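Long-range contacts in lysine cyclodeaminase (Streptomyces pristinaespiralis, PDB 5YU3), which catalyses the NAD-dependent cyclisation of L-lysine to L-pipecolic acid with loss of ammonia, and also recognises L-ornithine and L-2,4-diaminobutyric acid: residues T105-T109 / G329-H333; L247-V253 / R292-V298. All blocks are in the same frame, centred on the assembly; numbering follows the deposited sequence.

Overall arrangement
From the N terminus, strand 3-6 enters the mixed sheet, and the chain later reaches 105-109, at the start of strand 108-113 of the same sheet. It returns through strand 326-328, and the loop 329-333 then closes interaction 1 across 219 intervening residues. Within that excursion the chain builds the parallel, NAD-binding sheet, where 247-253 and 292-298 meet across 38 residues to close interaction 2. The smaller loop thus lies wholly within the larger one, without crossing. Interaction 1 ties the C-terminal segment to the mixed sheet beside the second subunit; interaction 2 completes an edge of the parallel sheet. Their nearest atoms are about 34 Å apart.

Interaction 1: residues T105-T109 / G329-H333; sequences TGALT and GIEHH
The carboxylate of Glu331 is met from above one face by the backbone of Leu108, whose N-H points to OE2 from 43° out of the carboxylate plane. Leu108 CB stands on the same side, beside OE2, while Ala107 CB stands in front of the other oxygen, 3.5 Å from Glu331 OE1. His333 approaches OE1 on its anti side, with the carboxylate oxygen close to the plane of the imidazole ring. One face of that ring is overlain near its rim by the carbonyl oxygen of Glu331, and the loop brings the histidine back beside the carboxylate of Glu331.

The one hydrogen bond across the two segments, Leu108 N to Glu331 OE2, is short at 2.7 Å and nearly straight at 170°. Glu331 gets there because its CG lies anti to the carbonyl carbon and the chain runs on extended beyond it (chi2 171°). His333 NE2 donates to Glu331 OE1 over 2.9 Å, and this second grip holds the carboxylate against rotation. On the opposing segment an ST turn, in which Ala107 N donates to Thr105 OG1 at 3.2 Å, shapes the bend through Gly106 that leads into strand 108-113. A lighter apolar touch, Leu108 CD2 to Ile330 CD1 at 4.3 Å, completes the contact on the strand side.

The site belongs to the dimer interface as much as to one chain: Arg8 of the second subunit bonds to the Glu331 carbonyl and packs on His333, Asp113 of the second subunit accepts from His332 N, and Leu95 of the second subunit packs on Ala107 and Glu331. With the carboxylate buried and each oxygen accepting an N-H, the chemistry is consistent with an ionised Glu331 whose negative charge is stabilised by the strand amide and the imidazole N-H.

Interaction 2: residues L247-V253 / R292-V298; sequences LLERAFV and RQDTLSV
Phe252 carries its ring anti to the backbone N, while Arg292 bends sharply at its second torsion (chi2 -59°) and so lays its aliphatic chain across the ring at about a right angle. Arg292 CG sits over the centre of one face, 4.0 Å from the centroid of the Phe252 ring and only 6° off its normal, a CH-pi contact; Ser297 CB occupies part of the ring edge. Arg292 NE comes to 3.9 Å from Phe252 CD1, the guanidinium plane turned 40° from the ring and meeting it obliquely. Leu133, from helix 115-133, packs on both Phe252 and Arg292. With an alanine at Phe252, the face under Arg292 CG would be lost, and its methylene chain would probably be held less firmly, with Leu133 still beside it.

Beneath these side chains run two parallel strands, 252-255 and 297-300, the former one of the two outermost strands within this chain of a seven-stranded parallel sheet, consistent with the Rossmann-type NAD-binding domain of the ornithine cyclodeaminase/mu-crystallin family. Phe252 uses both its backbone groups: its N donates to Leu296 O at 2.9 Å, and its O accepts from Val298 N at 2.8 Å. Ser297 lies on the same sheet face as Phe252, its hydroxyl hydrogen-bonded to His229.

Val253 and Val298 point to the opposite face, where Val298 CG2 meets Ala251 CB at 3.7 Å, and Val298 CG1 touches Leu248 CD1 of helix 245-250 at 4.2 Å. Just before the strand, Leu296 lays its CD2 against the last turn of that helix, 3.6 Å from Leu247 CD2. Where the two segments diverge, one water donates to both Arg250 O and Leu296 O, the latter at 2.7 Å. The guanidinium of Arg250 turns elsewhere, to a salt bridge with Asp221.

Interaction 1: residues T105-T109 / G329-H333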
loop_
_atom_site.group_PDB
_atom_site.type_symbol
_atom_site.label_atom_id
_atom_site.label_comp_id
_atom_site.label_asym_id
_atom_site.label_seq_id
_atom_site.Cartn_x
_atom_site.Cartn_y
_atom_site.Cartn_z
ATOM N N THR A 105 8.807 -14.707 -3.132
ATOM C CA THR A 105 9.360 -14.516 -1.790
ATOM C C THR A 105 8.761 -13.340 -1.032
ATOM O O THR A 105 8.917 -13.272 0.197
ATOM C CB THR A 105 10.874 -14.286 -1.847
ATOM O OG1 THR A 105 11.132 -13.027 -2.481
ATOM C CG2 THR A 105 11.572 -15.407 -2.616
ATOM N N GLY A 106 8.119 -12.403 -1.726
ATOM C CA GLY A 106 7.659 -11.181 -1.103
ATOM C C GLY A 106 8.669 -10.052 -1.032
ATOM O O GLY A 106 8.303 -8.945 -0.610
ATOM N N ALA A 107 9.915 -10.273 -1.451
ATOM C CA ALA A 107 10.959 -9.287 -1.202
ATOM C C ALA A 107 10.765 -8.036 -2.054
ATOM O O ALA A 107 10.370 -8.117 -3.218
ATOM C CB ALA A 107 12.336 -9.889 -1.476
ATOM N N LEU A 108 11.081 -6.881 -1.474
ATOM C CA LEU A 108 11.084 -5.616 -2.215
ATOM C C LEU A 108 12.253 -5.611 -3.202
ATOM O O LEU A 108 13.414 -5.575 -2.787
ATOM C CB LEU A 108 11.184 -4.449 -1.236
ATOM C CG LEU A 108 11.381 -3.052 -1.825
ATOM C CD1 LEU A 108 10.128 -2.647 -2.602
ATOM C CD2 LEU A 108 11.706 -2.013 -0.743
ATOM N N THR A 109 11.966 -5.649 -4.509
ATOM C CA THR A 109 13.033 -5.758 -5.504
ATOM C C THR A 109 13.371 -4.446 -6.202
ATOM O O THR A 109 14.503 -4.288 -6.672
ATOM C CB THR A 109 12.689 -6.800 -6.578
ATOM O OG1 THR A 109 11.459 -6.454 -7.227
ATOM C CG2 THR A 109 12.575 -8.217 -5.975
ATOM N N GLY A 329 20.517 -2.457 0.669
ATOM C CA GLY A 329 19.972 -3.501 1.514
ATOM C C GLY A 329 19.044 -2.874 2.526
ATOM O O GLY A 329 19.507 -2.275 3.500
ATOM N N ILE A 330 17.739 -2.965 2.289
ATOM C CA ILE A 330 16.735 -2.391 3.180
ATOM C C ILE A 330 16.118 -3.453 4.077
ATOM O O ILE A 330 16.125 -3.320 5.300
ATOM C CB ILE A 330 15.643 -1.658 2.372
ATOM C CG1 ILE A 330 16.267 -0.612 1.433
ATOM C CG2 ILE A 330 14.624 -1.001 3.318
ATOM C CD1 ILE A 330 15.255 0.043 0.489
ATOM N N GLU A 331 15.592 -4.518 3.482
ATOM C CA GLU A 331 15.051 -5.612 4.277
ATOM C C GLU A 331 16.158 -6.293 5.066
ATOM O O GLU A 331 17.279 -6.452 4.585
ATOM C CB GLU A 331 14.364 -6.633 3.385
ATOM C CG GLU A 331 13.112 -6.129 2.714
ATOM C CD GLU A 331 12.593 -7.098 1.678
ATOM O OE1 GLU A 331 13.348 -8.033 1.303
ATOM O OE2 GLU A 331 11.437 -6.922 1.231
ATOM N N HIS A 332 15.829 -6.696 6.286
ATOM C CA HIS A 332 16.724 -7.495 7.107
ATOM C C HIS A 332 16.525 -8.957 6.741
ATOM O O HIS A 332 15.421 -9.496 6.901
ATOM C CB HIS A 332 16.442 -7.257 8.588
ATOM C CG HIS A 332 17.210 -8.154 9.500
ATOM N ND1 HIS A 332 16.674 -8.667 10.661
ATOM C CD2 HIS A 332 18.479 -8.621 9.427
ATOM C CE1 HIS A 332 17.582 -9.415 11.263
ATOM N NE2 HIS A 332 18.684 -9.404 10.535
ATOM N N HIS A 333 17.584 -9.586 6.216
ATOM C CA HIS A 333 17.590 -11.005 5.902
ATOM C C HIS A 333 18.528 -11.718 6.869
ATOM O O HIS A 333 19.704 -11.935 6.542
ATOM C CB HIS A 333 18.038 -11.248 4.457
ATOM C CG HIS A 333 17.113 -10.679 3.432
ATOM N ND1 HIS A 333 17.467 -10.535 2.106
ATOM C CD2 HIS A 333 15.845 -10.214 3.535
ATOM C CE1 HIS A 333 16.455 -10.012 1.437
ATOM N NE2 HIS A 333 15.456 -9.812 2.279
#

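Interaction 2: residues L247-V253 / R292-V298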
loop_
_atom_site.group_PDB
_atom_site.type_symbol
_atom_site.label_atom_id
_atom_site.label_comp_id
_atom_site.label_asym_id
_atom_site.label_seq_id
_atom_site.Cartn_x
_atom_site.Cartn_y
_atom_site.Cartn_z
ATOM N N LEU A 247 -24.230 16.430 -21.018
ATOM C CA LEU A 247 -23.229 15.976 -21.976
ATOM C C LEU A 247 -22.947 14.482 -21.819
ATOM O O LEU A 247 -22.922 13.733 -22.801
ATOM C CB LEU A 247 -21.952 16.801 -21.784
ATOM C CG LEU A 247 -20.885 16.872 -22.865
ATOM C CD1 LEU A 247 -20.054 18.140 -22.677
ATOM C CD2 LEU A 247 -19.990 15.640 -22.800
ATOM N N LEU A 248 -22.718 14.038 -20.584
ATOM C CA LEU A 248 -22.421 12.630 -20.327
ATOM C C LEU A 248 -23.533 11.721 -20.842
ATOM O O LEU A 248 -23.268 10.660 -21.425
ATOM C CB LEU A 248 -22.233 12.430 -18.825
ATOM C CG LEU A 248 -21.077 11.667 -18.188
ATOM C CD1 LEU A 248 -19.745 11.915 -18.875
ATOM C CD2 LEU A 248 -21.023 12.100 -16.723
ATOM N N GLU A 249 -24.788 12.121 -20.630
ATOM C CA GLU A 249 -25.916 11.299 -21.045
ATOM C C GLU A 249 -26.026 11.193 -22.558
ATOM O O GLU A 249 -26.600 10.220 -23.056
ATOM C CB GLU A 249 -27.210 11.855 -20.445
ATOM C CG GLU A 249 -27.287 11.675 -18.934
ATOM C CD GLU A 249 -28.532 12.302 -18.318
ATOM O OE1 GLU A 249 -29.034 13.315 -18.859
ATOM O OE2 GLU A 249 -29.001 11.785 -17.281
ATOM N N ARG A 250 -25.479 12.154 -23.301
ATOM C CA ARG A 250 -25.476 12.070 -24.755
ATOM C C ARG A 250 -24.240 11.378 -25.315
ATOM O O ARG A 250 -24.167 11.169 -26.530
ATOM C CB ARG A 250 -25.573 13.471 -25.370
ATOM C CG ARG A 250 -26.912 14.151 -25.170
ATOM C CD ARG A 250 -26.986 15.437 -25.988
ATOM N NE ARG A 250 -26.129 16.496 -25.448
ATOM C CZ ARG A 250 -26.473 17.286 -24.432
ATOM N NH1 ARG A 250 -27.652 17.136 -23.842
ATOM N NH2 ARG A 250 -25.642 18.232 -24.002
ATOM N N ALA A 251 -23.271 11.031 -24.474
ATOM C CA ALA A 251 -21.984 10.541 -24.943
ATOM C C ALA A 251 -21.923 9.023 -24.957
ATOM O O ALA A 251 -22.628 8.344 -24.200
ATOM C CB ALA A 251 -20.841 11.066 -24.063
ATOM N N PHE A 252 -21.050 8.502 -25.825
ATOM C CA PHE A 252 -20.536 7.143 -25.705
ATOM C C PHE A 252 -19.415 7.161 -24.671
ATOM O O PHE A 252 -18.398 7.824 -24.888
ATOM C CB PHE A 252 -20.021 6.663 -27.064
ATOM C CG PHE A 252 -19.315 5.319 -27.029
ATOM C CD1 PHE A 252 -20.045 4.138 -27.010
ATOM C CD2 PHE A 252 -17.930 5.243 -27.058
ATOM C CE1 PHE A 252 -19.408 2.908 -26.996
ATOM C CE2 PHE A 252 -17.276 4.004 -27.043
ATOM C CZ PHE A 252 -18.019 2.841 -27.017
ATOM N N VAL A 253 -19.595 6.456 -23.553
ATOM C CA VAL A 253 -18.692 6.558 -22.404
ATOM C C VAL A 253 -17.952 5.238 -22.212
ATOM O O VAL A 253 -18.572 4.207 -21.921
ATOM C CB VAL A 253 -19.452 6.936 -21.128
ATOM C CG1 VAL A 253 -18.492 7.030 -19.963
ATOM C CG2 VAL A 253 -20.198 8.245 -21.322
ATOM N N ARG A 292 -17.735 5.476 -33.588
ATOM C CA ARG A 292 -17.890 6.381 -32.454
ATOM C C ARG A 292 -16.957 7.589 -32.522
ATOM O O ARG A 292 -17.091 8.513 -31.706
ATOM C CB ARG A 292 -17.668 5.624 -31.144
ATOM C CG ARG A 292 -18.477 4.331 -31.004
ATOM C CD ARG A 292 -19.981 4.542 -31.084
ATOM N NE ARG A 292 -20.698 3.297 -30.793
ATOM C CZ ARG A 292 -21.880 2.957 -31.309
ATOM N NH1 ARG A 292 -22.511 3.766 -32.154
ATOM N NH2 ARG A 292 -22.434 1.796 -30.977
ATOM N N GLN A 293 -16.013 7.618 -33.464
ATOM C CA GLN A 293 -15.227 8.833 -33.630
ATOM C C GLN A 293 -16.108 9.999 -34.040
ATOM O O GLN A 293 -15.848 11.140 -33.646
ATOM C CB GLN A 293 -14.123 8.625 -34.665
ATOM C CG GLN A 293 -12.967 7.768 -34.189
ATOM C CD GLN A 293 -12.017 7.428 -35.326
ATOM O OE1 GLN A 293 -12.234 7.836 -36.468
ATOM N NE2 GLN A 293 -10.963 6.685 -35.023
ATOM N N ASP A 294 -17.164 9.730 -34.810
ATOM C CA ASP A 294 -17.971 10.783 -35.413
ATOM C C ASP A 294 -19.127 11.254 -34.544
ATOM O O ASP A 294 -19.906 12.098 -34.998
ATOM C CB ASP A 294 -18.503 10.315 -36.769
ATOM C CG ASP A 294 -17.390 9.980 -37.728
ATOM O OD1 ASP A 294 -16.383 10.714 -37.732
ATOM O OD2 ASP A 294 -17.509 8.975 -38.455
ATOM N N THR A 295 -19.257 10.746 -33.319
ATOM C CA THR A 295 -20.237 11.231 -32.362
ATOM C C THR A 295 -19.529 11.550 -31.056
ATOM O O THR A 295 -18.330 11.296 -30.901
ATOM C CB THR A 295 -21.370 10.216 -32.120
ATOM O OG1 THR A 295 -20.830 8.901 -31.937
ATOM C CG2 THR A 295 -22.252 10.170 -33.305
ATOM N N LEU A 296 -20.279 12.122 -30.122
ATOM C CA LEU A 296 -19.711 12.521 -28.839
ATOM C C LEU A 296 -19.247 11.300 -28.053
ATOM O O LEU A 296 -20.003 10.341 -27.868
ATOM C CB LEU A 296 -20.748 13.305 -28.023
ATOM C CG LEU A 296 -20.319 13.680 -26.601
ATOM C CD1 LEU A 296 -19.123 14.621 -26.639
ATOM C CD2 LEU A 296 -21.497 14.323 -25.835
ATOM N N SER A 297 -17.992 11.329 -27.600
ATOM C CA SER A 297 -17.426 10.244 -26.812
ATOM C C SER A 297 -16.700 10.805 -25.593
ATOM O O SER A 297 -16.178 11.924 -25.608
ATOM C CB SER A 297 -16.459 9.363 -27.655
ATOM O OG SER A 297 -15.473 10.157 -28.317
ATOM N N VAL A 298 -16.681 10.012 -24.525
ATOM C CA VAL A 298 -15.977 10.365 -23.298
ATOM C C VAL A 298 -15.174 9.153 -22.858
ATOM O O VAL A 298 -15.724 8.052 -22.749
ATOM C CB VAL A 298 -16.934 10.789 -22.172
ATOM C CG1 VAL A 298 -16.165 10.915 -20.850
ATOM C CG2 VAL A 298 -17.633 12.091 -22.529
HETATM O O HOH W 1 -22.638 10.064 -28.519
#